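Local coordinates for FERM, ARHGEF and pleckstrin domain-containing protein 2 (Mus musculus, PDB 4GYV), which acts as a guanine nucleotide exchange factor that activates RAC1 and takes part in semaphorin signalling, actin remodelling and integrin activation, at residues 16-30 against 56-70. Residues are numbered along the deposited sequence; the frame is centred on the assembly and turned at random.
Sequences LATERTYLKDLEVIT and DPVYEFHRGFLHEVE
The His62 imidazole lies between the ring edges of Tyr22, across the contact, and Phe61, on its own helix. Tyr22 CE2 sits over the centre of one imidazole face, edge-to-face with planes at 74°. In the ring plane, His62 ND1 donates to the syn side of Glu19 OE2 at 2.7 Å. Glu19 bends at chi2 (75°) and turns its carboxylate to the Phe65 edge, the planes almost perpendicular. Glu19 OE1 forms a salt bridge with Arg156 and a hydrogen bond with Tyr160. Segments 16-30 and 56-70, parts of helices 7-39 and 56-77, run roughly antiparallel in the helical bundle of the DH (RhoGEF) domain, the exchange module. Leu23 fits as a knob among Tyr59, His62, Arg63 and Leu66, and Leu66 among Leu16, Glu19, Arg20 and Leu23. With CG anti to the backbone N (chi1 -179°), the Tyr59 ring reaches across and meets Leu26 CB at its edge. Its OH donates to Glu27 OE2 and accepts hydrogen bonds side-on from Arg63 NE and NH2. A phenylalanine here would probably leave Glu27 and Arg63 without the hydroxyl that links them. Arg63 also pairs with Asp214 of a second subunit. Arg20 NE makes a salt bridge to Glu70 OE2 at 3.1 Å.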
ATOM      1  N   LEU A  16       0.501 -15.559   3.172  1.00 48.47           N
ATOM      2  CA  LEU A  16       0.295 -14.194   3.608  1.00 45.36           C
ATOM      3  C   LEU A  16       0.319 -13.203   2.457  1.00 45.05           C
ATOM      4  O   LEU A  16      -0.619 -12.448   2.265  1.00 46.43           O
ATOM      5  CB  LEU A  16       1.380 -13.818   4.599  1.00 46.68           C
ATOM      6  CG  LEU A  16       1.253 -12.386   5.087  1.00 46.36           C
ATOM      7  CD1 LEU A  16      -0.055 -12.285   5.783  1.00 53.85           C
ATOM      8  CD2 LEU A  16       2.351 -12.047   6.043  1.00 35.18           C
ATOM      9  N   ALA A  17       1.403 -13.195   1.699  1.00 44.50           N
ATOM     10  CA  ALA A  17       1.534 -12.227   0.622  1.00 41.88           C
ATOM     11  C   ALA A  17       0.384 -12.340  -0.362  1.00 51.90           C
ATOM     12  O   ALA A  17      -0.144 -11.331  -0.819  1.00 59.37           O
ATOM     13  CB  ALA A  17       2.860 -12.389  -0.098  1.00 37.02           C
ATOM     14  N   THR A  18      -0.011 -13.561  -0.685  1.00 44.85           N
ATOM     15  CA  THR A  18      -1.102 -13.729  -1.622  1.00 45.75           C
ATOM     16  C   THR A  18      -2.467 -13.382  -1.023  1.00 48.33           C
ATOM     17  O   THR A  18      -3.363 -12.965  -1.741  1.00 57.67           O
ATOM     18  CB  THR A  18      -1.116 -15.135  -2.280  1.00 32.14           C
ATOM     19  OG1 THR A  18      -1.320 -16.149  -1.290  1.00 39.29           O
ATOM     20  CG2 THR A  18       0.167 -15.373  -3.025  1.00 37.78           C
ATOM     21  N   GLU A  19      -2.625 -13.544   0.283  1.00 47.08           N
ATOM     22  CA  GLU A  19      -3.867 -13.130   0.942  1.00 48.85           C
ATOM     23  C   GLU A  19      -4.093 -11.607   0.878  1.00 50.10           C
ATOM     24  O   GLU A  19      -5.203 -11.164   0.567  1.00 42.78           O
ATOM     25  CB  GLU A  19      -3.913 -13.587   2.403  1.00 38.73           C
ATOM     26  CG  GLU A  19      -5.293 -13.470   3.025  1.00 40.82           C
ATOM     27  CD  GLU A  19      -6.257 -14.582   2.545  1.00 52.28           C
ATOM     28  OE1 GLU A  19      -5.836 -15.477   1.772  1.00 54.75           O
ATOM     29  OE2 GLU A  19      -7.441 -14.562   2.946  1.00 48.04           O
ATOM     30  N   ARG A  20      -3.042 -10.833   1.183  1.00 44.42           N
ATOM     31  CA  ARG A  20      -3.082  -9.373   1.134  1.00 48.59           C
ATOM     32  C   ARG A  20      -3.550  -8.880  -0.242  1.00 51.65           C
ATOM     33  O   ARG A  20      -4.434  -8.032  -0.326  1.00 57.40           O
ATOM     34  CB  ARG A  20      -1.720  -8.766   1.489  1.00 57.31           C
ATOM     35  CG  ARG A  20      -1.658  -7.992   2.808  1.00 76.73           C
ATOM     36  CD  ARG A  20      -0.370  -7.162   2.974  1.00 95.08           C
ATOM     37  NE  ARG A  20       0.480  -7.609   4.093  1.00116.77           N
ATOM     38  CZ  ARG A  20       1.643  -8.259   3.969  1.00126.37           C
ATOM     39  NH1 ARG A  20       2.122  -8.559   2.765  1.00133.53           N
ATOM     40  NH2 ARG A  20       2.336  -8.609   5.052  1.00118.83           N
ATOM     41  N   THR A  21      -2.976  -9.428  -1.312  1.00 44.52           N
ATOM     42  CA  THR A  21      -3.356  -9.051  -2.664  1.00 47.19           C
ATOM     43  C   THR A  21      -4.804  -9.404  -2.983  1.00 53.58           C
ATOM     44  O   THR A  21      -5.517  -8.629  -3.610  1.00 55.25           O
ATOM     45  CB  THR A  21      -2.509  -9.771  -3.707  1.00 48.98           C
ATOM     46  OG1 THR A  21      -1.148  -9.444  -3.507  1.00 49.74           O
ATOM     47  CG2 THR A  21      -2.899  -9.323  -5.113  1.00 61.94           C
ATOM     48  N   TYR A  22      -5.230 -10.596  -2.591  1.00 50.13           N
ATOM     49  CA  TYR A  22      -6.551 -11.068  -2.973  1.00 46.73           C
ATOM     50  C   TYR A  22      -7.569 -10.157  -2.320  1.00 53.96           C
ATOM     51  O   TYR A  22      -8.607  -9.849  -2.910  1.00 60.64           O
ATOM     52  CB  TYR A  22      -6.734 -12.540  -2.587  1.00 35.85           C
ATOM     53  CG  TYR A  22      -8.149 -13.016  -2.414  1.00 37.22           C
ATOM     54  CD1 TYR A  22      -8.954 -13.269  -3.503  1.00 43.10           C
ATOM     55  CD2 TYR A  22      -8.672 -13.241  -1.153  1.00 43.57           C
ATOM     56  CE1 TYR A  22     -10.257 -13.711  -3.337  1.00 52.59           C
ATOM     57  CE2 TYR A  22      -9.965 -13.680  -0.975  1.00 43.42           C
ATOM     58  CZ  TYR A  22     -10.751 -13.911  -2.068  1.00 54.98           C
ATOM     59  OH  TYR A  22     -12.034 -14.362  -1.894  1.00 70.25           O
ATOM     60  N   LEU A  23      -7.235  -9.684  -1.121  1.00 46.19           N
ATOM     61  CA  LEU A  23      -8.087  -8.753  -0.388  1.00 40.87           C
ATOM     62  C   LEU A  23      -8.242  -7.418  -1.102  1.00 50.30           C
ATOM     63  O   LEU A  23      -9.363  -6.948  -1.307  1.00 60.98           O
ATOM     64  CB  LEU A  23      -7.598  -8.587   1.050  1.00 35.34           C
ATOM     65  CG  LEU A  23      -8.168  -9.725   1.900  1.00 44.73           C
ATOM     66  CD1 LEU A  23      -7.396  -9.920   3.152  1.00 44.93           C
ATOM     67  CD2 LEU A  23      -9.628  -9.499   2.224  1.00 46.91           C
ATOM     68  N   LYS A  24      -7.122  -6.819  -1.496  1.00 49.96           N
ATOM     69  CA  LYS A  24      -7.142  -5.619  -2.310  1.00 42.83           C
ATOM     70  C   LYS A  24      -7.985  -5.839  -3.594  1.00 54.21           C
ATOM     71  O   LYS A  24      -8.632  -4.916  -4.079  1.00 58.39           O
ATOM     72  CB  LYS A  24      -5.715  -5.201  -2.659  1.00 47.41           C
ATOM     73  CG  LYS A  24      -4.951  -4.478  -1.552  1.00 68.77           C
ATOM     74  CD  LYS A  24      -4.613  -3.022  -1.959  1.00 94.55           C
ATOM     75  CE  LYS A  24      -4.341  -2.108  -0.742  1.00111.32           C
ATOM     76  NZ  LYS A  24      -3.053  -2.415  -0.028  1.00115.25           N
ATOM     77  N   ASP A  25      -7.979  -7.058  -4.135  1.00 49.01           N
ATOM     78  CA  ASP A  25      -8.762  -7.372  -5.331  1.00 48.04           C
ATOM     79  C   ASP A  25     -10.256  -7.358  -5.011  1.00 48.95           C
ATOM     80  O   ASP A  25     -11.046  -6.774  -5.752  1.00 50.78           O
ATOM     81  CB  ASP A  25      -8.334  -8.708  -5.961  1.00 43.64           C
ATOM     82  CG  ASP A  25      -7.019  -8.602  -6.735  1.00 62.19           C
ATOM     83  OD1 ASP A  25      -6.650  -7.462  -7.111  1.00 67.24           O
ATOM     84  OD2 ASP A  25      -6.363  -9.653  -6.977  1.00 65.02           O
ATOM     85  N   LEU A  26     -10.642  -7.973  -3.899  1.00 38.86           N
ATOM     86  CA  LEU A  26     -12.009  -7.859  -3.430  1.00 43.53           C
ATOM     87  C   LEU A  26     -12.440  -6.399  -3.233  1.00 52.46           C
ATOM     88  O   LEU A  26     -13.590  -6.041  -3.493  1.00 56.48           O
ATOM     89  CB  LEU A  26     -12.194  -8.607  -2.117  1.00 41.32           C
ATOM     90  CG  LEU A  26     -12.083 -10.124  -2.180  1.00 46.09           C
ATOM     91  CD1 LEU A  26     -12.552 -10.712  -0.846  1.00 43.59           C
ATOM     92  CD2 LEU A  26     -12.859 -10.702  -3.391  1.00 39.90           C
ATOM     93  N   GLU A  27     -11.529  -5.549  -2.768  1.00 43.61           N
ATOM     94  CA  GLU A  27     -11.906  -4.148  -2.558  1.00 47.66           C
ATOM     95  C   GLU A  27     -12.322  -3.422  -3.853  1.00 46.97           C
ATOM     96  O   GLU A  27     -13.069  -2.453  -3.796  1.00 54.83           O
ATOM     97  CB  GLU A  27     -10.840  -3.382  -1.767  1.00 41.66           C
ATOM     98  CG  GLU A  27     -10.620  -3.992  -0.396  1.00 42.32           C
ATOM     99  CD  GLU A  27      -9.668  -3.222   0.507  1.00 55.60           C
ATOM    100  OE1 GLU A  27      -8.863  -2.372   0.041  1.00 60.93           O
ATOM    101  OE2 GLU A  27      -9.742  -3.507   1.717  1.00 61.12           O
ATOM    102  N   VAL A  28     -11.856  -3.897  -5.004  1.00 39.89           N
ATOM    103  CA  VAL A  28     -12.317  -3.366  -6.276  1.00 55.89           C
ATOM    104  C   VAL A  28     -13.831  -3.476  -6.351  1.00 63.11           C
ATOM    105  O   VAL A  28     -14.508  -2.575  -6.837  1.00 64.35           O
ATOM    106  CB  VAL A  28     -11.753  -4.132  -7.480  1.00 49.27           C
ATOM    107  CG1 VAL A  28     -12.316  -3.544  -8.767  1.00 51.19           C
ATOM    108  CG2 VAL A  28     -10.254  -4.069  -7.494  1.00 39.12           C
ATOM    109  N   ILE A  29     -14.365  -4.585  -5.855  1.00 56.84           N
ATOM    110  CA  ILE A  29     -15.810  -4.780  -5.860  1.00 49.30           C
ATOM    111  C   ILE A  29     -16.485  -4.155  -4.662  1.00 48.90           C
ATOM    112  O   ILE A  29     -17.423  -3.382  -4.814  1.00 58.49           O
ATOM    113  CB  ILE A  29     -16.167  -6.251  -5.831  1.00 38.59           C
ATOM    114  CG1 ILE A  29     -15.661  -6.938  -7.087  1.00 40.67           C
ATOM    115  CG2 ILE A  29     -17.655  -6.424  -5.676  1.00 39.88           C
ATOM    116  CD1 ILE A  29     -15.591  -8.449  -6.906  1.00 49.78           C
ATOM    117  N   THR A  30     -16.011  -4.508  -3.472  1.00 46.04           N
ATOM    118  CA  THR A  30     -16.695  -4.142  -2.238  1.00 48.91           C
ATOM    119  C   THR A  30     -16.693  -2.651  -1.954  1.00 51.19           C
ATOM    120  O   THR A  30     -17.631  -2.131  -1.342  1.00 55.73           O
ATOM    121  CB  THR A  30     -16.133  -4.892  -1.045  1.00 56.09           C
ATOM    122  OG1 THR A  30     -14.819  -4.401  -0.720  1.00 65.91           O
ATOM    123  CG2 THR A  30     -16.066  -6.342  -1.387  1.00 55.11           C
ATOM    124  N   ASP A  56     -19.583  -9.507   0.617  1.00 52.04           N
ATOM    125  CA  ASP A  56     -19.356  -8.895   1.925  1.00 48.61           C
ATOM    126  C   ASP A  56     -18.950  -9.864   3.031  1.00 57.94           C
ATOM    127  O   ASP A  56     -17.970  -9.606   3.737  1.00 66.07           O
ATOM    128  CB  ASP A  56     -20.562  -8.091   2.387  1.00 51.70           C
ATOM    129  CG  ASP A  56     -20.630  -6.708   1.764  1.00 63.76           C
ATOM    130  OD1 ASP A  56     -19.604  -6.220   1.227  1.00 60.89           O
ATOM    131  OD2 ASP A  56     -21.733  -6.109   1.832  1.00 74.42           O
ATOM    132  N   PRO A  57     -19.687 -10.981   3.194  1.00 59.81           N
ATOM    133  CA  PRO A  57     -19.255 -11.924   4.240  1.00 60.80           C
ATOM    134  C   PRO A  57     -17.932 -12.623   3.904  1.00 55.01           C
ATOM    135  O   PRO A  57     -17.142 -12.866   4.807  1.00 49.58           O
ATOM    136  CB  PRO A  57     -20.383 -12.964   4.274  1.00 45.58           C
ATOM    137  CG  PRO A  57     -21.457 -12.438   3.432  1.00 53.18           C
ATOM    138  CD  PRO A  57     -20.847 -11.501   2.453  1.00 48.13           C
ATOM    139  N   VAL A  58     -17.726 -12.962   2.630  1.00 49.33           N
ATOM    140  CA  VAL A  58     -16.478 -13.551   2.181  1.00 50.53           C
ATOM    141  C   VAL A  58     -15.308 -12.641   2.533  1.00 55.70           C
ATOM    142  O   VAL A  58     -14.285 -13.100   3.057  1.00 56.68           O
ATOM    143  CB  VAL A  58     -16.489 -13.804   0.654  1.00 48.76           C
ATOM    144  CG1 VAL A  58     -15.065 -13.948   0.101  1.00 39.14           C
ATOM    145  CG2 VAL A  58     -17.317 -15.015   0.325  1.00 44.97           C
ATOM    146  N   TYR A  59     -15.458 -11.349   2.260  1.00 46.56           N
ATOM    147  CA  TYR A  59     -14.422 -10.393   2.636  1.00 48.51           C
ATOM    148  C   TYR A  59     -14.157 -10.385   4.152  1.00 52.61           C
ATOM    149  O   TYR A  59     -13.005 -10.372   4.586  1.00 50.54           O
ATOM    150  CB  TYR A  59     -14.781  -9.005   2.140  1.00 40.50           C
ATOM    151  CG  TYR A  59     -13.775  -7.937   2.450  1.00 42.07           C
ATOM    152  CD1 TYR A  59     -13.826  -7.232   3.646  1.00 45.48           C
ATOM    153  CD2 TYR A  59     -12.790  -7.605   1.533  1.00 48.57           C
ATOM    154  CE1 TYR A  59     -12.907  -6.240   3.932  1.00 49.34           C
ATOM    155  CE2 TYR A  59     -11.872  -6.596   1.804  1.00 52.83           C
ATOM    156  CZ  TYR A  59     -11.934  -5.922   3.005  1.00 54.65           C
ATOM    157  OH  TYR A  59     -11.016  -4.934   3.273  1.00 61.39           O
ATOM    158  N   GLU A  60     -15.210 -10.409   4.962  1.00 49.94           N
ATOM    159  CA  GLU A  60     -15.005 -10.451   6.406  1.00 50.49           C
ATOM    160  C   GLU A  60     -14.179 -11.661   6.814  1.00 51.07           C
ATOM    161  O   GLU A  60     -13.294 -11.558   7.656  1.00 53.81           O
ATOM    162  CB  GLU A  60     -16.326 -10.441   7.164  1.00 48.78           C
ATOM    163  CG  GLU A  60     -16.989  -9.104   7.138  1.00 71.39           C
ATOM    164  CD  GLU A  60     -18.335  -9.112   7.824  1.00 89.38           C
ATOM    165  OE1 GLU A  60     -18.561 -10.040   8.663  1.00 89.95           O
ATOM    166  OE2 GLU A  60     -19.144  -8.188   7.507  1.00 90.31           O
ATOM    167  N   PHE A  61     -14.472 -12.804   6.209  1.00 44.81           N
ATOM    168  CA  PHE A  61     -13.748 -14.008   6.522  1.00 49.09           C
ATOM    169  C   PHE A  61     -12.247 -13.855   6.271  1.00 51.76           C
ATOM    170  O   PHE A  61     -11.420 -14.123   7.161  1.00 57.72           O
ATOM    171  CB  PHE A  61     -14.263 -15.196   5.727  1.00 45.57           C
ATOM    172  CG  PHE A  61     -13.326 -16.339   5.757  1.00 47.94           C
ATOM    173  CD1 PHE A  61     -13.326 -17.203   6.841  1.00 52.58           C
ATOM    174  CD2 PHE A  61     -12.386 -16.510   4.743  1.00 49.08           C
ATOM    175  CE1 PHE A  61     -12.435 -18.246   6.907  1.00 55.14           C
ATOM    176  CE2 PHE A  61     -11.485 -17.547   4.800  1.00 55.08           C
ATOM    177  CZ  PHE A  61     -11.507 -18.423   5.889  1.00 50.84           C
ATOM    178  N   HIS A  62     -11.905 -13.446   5.055  1.00 39.44           N
ATOM    179  CA  HIS A  62     -10.512 -13.281   4.695  1.00 44.64           C
ATOM    180  C   HIS A  62      -9.810 -12.230   5.545  1.00 51.60           C
ATOM    181  O   HIS A  62      -8.629 -12.322   5.825  1.00 61.93           O
ATOM    182  CB  HIS A  62     -10.381 -12.975   3.214  1.00 43.04           C
ATOM    183  CG  HIS A  62     -10.777 -14.126   2.341  1.00 48.21           C
ATOM    184  ND1 HIS A  62      -9.970 -15.223   2.148  1.00 50.68           N
ATOM    185  CD2 HIS A  62     -11.910 -14.367   1.642  1.00 51.76           C
ATOM    186  CE1 HIS A  62     -10.582 -16.085   1.357  1.00 59.76           C
ATOM    187  NE2 HIS A  62     -11.760 -15.587   1.032  1.00 55.28           N
ATOM    188  N   ARG A  63     -10.547 -11.238   5.987  1.00 48.65           N
ATOM    189  CA  ARG A  63      -9.936 -10.239   6.818  1.00 50.15           C
ATOM    190  C   ARG A  63      -9.542 -10.758   8.175  1.00 49.68           C
ATOM    191  O   ARG A  63      -8.514 -10.364   8.716  1.00 59.41           O
ATOM    192  CB  ARG A  63     -10.848  -9.045   6.942  1.00 52.58           C
ATOM    193  CG  ARG A  63     -10.484  -8.044   5.914  1.00 48.66           C
ATOM    194  CD  ARG A  63      -9.256  -7.301   6.342  1.00 52.19           C
ATOM    195  NE  ARG A  63      -9.475  -5.951   5.884  1.00 56.13           N
ATOM    196  CZ  ARG A  63      -9.556  -4.880   6.653  1.00 54.51           C
ATOM    197  NH1 ARG A  63      -9.357  -4.945   7.956  1.00 48.53           N
ATOM    198  NH2 ARG A  63      -9.816  -3.720   6.088  1.00 75.99           N
ATOM    199  N   GLY A  64     -10.349 -11.650   8.719  1.00 43.74           N
ATOM    200  CA  GLY A  64     -10.032 -12.234  10.002  1.00 49.92           C
ATOM    201  C   GLY A  64      -8.867 -13.180   9.830  1.00 58.91           C
ATOM    202  O   GLY A  64      -7.980 -13.263  10.675  1.00 57.77           O
ATOM    203  N   PHE A  65      -8.876 -13.896   8.718  1.00 56.91           N
ATOM    204  CA  PHE A  65      -7.809 -14.817   8.400  1.00 51.35           C
ATOM    205  C   PHE A  65      -6.483 -14.084   8.230  1.00 53.11           C
ATOM    206  O   PHE A  65      -5.454 -14.491   8.771  1.00 52.08           O
ATOM    207  CB  PHE A  65      -8.156 -15.550   7.115  1.00 48.85           C
ATOM    208  CG  PHE A  65      -7.156 -16.573   6.725  1.00 52.31           C
ATOM    209  CD1 PHE A  65      -6.680 -17.474   7.656  1.00 53.11           C
ATOM    210  CD2 PHE A  65      -6.680 -16.639   5.425  1.00 51.99           C
ATOM    211  CE1 PHE A  65      -5.746 -18.434   7.299  1.00 54.87           C
ATOM    212  CE2 PHE A  65      -5.750 -17.595   5.064  1.00 51.98           C
ATOM    213  CZ  PHE A  65      -5.290 -18.501   6.005  1.00 50.63           C
ATOM    214  N   LEU A  66      -6.509 -13.002   7.467  1.00 46.64           N
ATOM    215  CA  LEU A  66      -5.294 -12.261   7.204  1.00 45.72           C
ATOM    216  C   LEU A  66      -4.745 -11.741   8.509  1.00 46.44           C
ATOM    217  O   LEU A  66      -3.546 -11.754   8.748  1.00 53.64           O
ATOM    218  CB  LEU A  66      -5.559 -11.096   6.259  1.00 40.50           C
ATOM    219  CG  LEU A  66      -4.397 -10.110   6.072  1.00 40.96           C
ATOM    220  CD1 LEU A  66      -3.196 -10.822   5.522  1.00 32.68           C
ATOM    221  CD2 LEU A  66      -4.782  -8.946   5.157  1.00 33.13           C
ATOM    222  N   HIS A  67      -5.641 -11.309   9.375  1.00 42.29           N
ATOM    223  CA  HIS A  67      -5.216 -10.725  10.634  1.00 46.98           C
ATOM    224  C   HIS A  67      -4.426 -11.722  11.468  1.00 50.72           C
ATOM    225  O   HIS A  67      -3.419 -11.377  12.089  1.00 54.10           O
ATOM    226  CB  HIS A  67      -6.421 -10.244  11.411  1.00 39.77           C
ATOM    227  CG  HIS A  67      -6.063  -9.540  12.672  1.00 66.11           C
ATOM    228  ND1 HIS A  67      -6.092 -10.164  13.905  1.00 62.42           N
ATOM    229  CD2 HIS A  67      -5.646  -8.270  12.895  1.00 56.18           C
ATOM    230  CE1 HIS A  67      -5.725  -9.305  14.834  1.00 59.38           C
ATOM    231  NE2 HIS A  67      -5.448  -8.151  14.248  1.00 57.96           N
ATOM    232  N   GLU A  68      -4.898 -12.963  11.463  1.00 49.40           N
ATOM    233  CA  GLU A  68      -4.290 -14.014  12.242  1.00 52.99           C
ATOM    234  C   GLU A  68      -2.972 -14.452  11.604  1.00 56.16           C
ATOM    235  O   GLU A  68      -1.967 -14.646  12.295  1.00 58.45           O
ATOM    236  CB  GLU A  68      -5.263 -15.171  12.383  1.00 40.45           C
ATOM    237  CG  GLU A  68      -6.395 -14.896  13.355  1.00 56.74           C
ATOM    238  CD  GLU A  68      -7.367 -16.068  13.484  1.00 73.09           C
ATOM    239  OE1 GLU A  68      -6.934 -17.228  13.340  1.00 73.77           O
ATOM    240  OE2 GLU A  68      -8.575 -15.832  13.708  1.00 90.73           O
ATOM    241  N   VAL A  69      -2.966 -14.567  10.283  1.00 51.77           N
ATOM    242  CA  VAL A  69      -1.757 -14.970   9.581  1.00 47.70           C
ATOM    243  C   VAL A  69      -0.655 -13.928   9.742  1.00 51.27           C
ATOM    244  O   VAL A  69       0.508 -14.274   9.898  1.00 54.73           O
ATOM    245  CB  VAL A  69      -2.025 -15.262   8.092  1.00 38.29           C
ATOM    246  CG1 VAL A  69      -0.753 -15.546   7.376  1.00 38.75           C
ATOM    247  CG2 VAL A  69      -2.947 -16.460   7.952  1.00 39.84           C
ATOM    248  N   GLU A  70      -1.029 -12.656   9.747  1.00 49.10           N
ATOM    249  CA  GLU A  70      -0.057 -11.573   9.859  1.00 46.44           C
ATOM    250  C   GLU A  70       0.634 -11.522  11.217  1.00 52.65           C
ATOM    251  O   GLU A  70       1.845 -11.258  11.296  1.00 53.88           O
ATOM    252  CB  GLU A  70      -0.733 -10.233   9.581  1.00 51.41           C
ATOM    253  CG  GLU A  70      -0.366  -9.653   8.232  1.00 74.79           C
ATOM    254  CD  GLU A  70      -1.269  -8.507   7.816  1.00 85.28           C
ATOM    255  OE1 GLU A  70      -2.084  -8.043   8.659  1.00 85.21           O
ATOM    256  OE2 GLU A  70      -1.152  -8.078   6.641  1.00 82.51           O
TER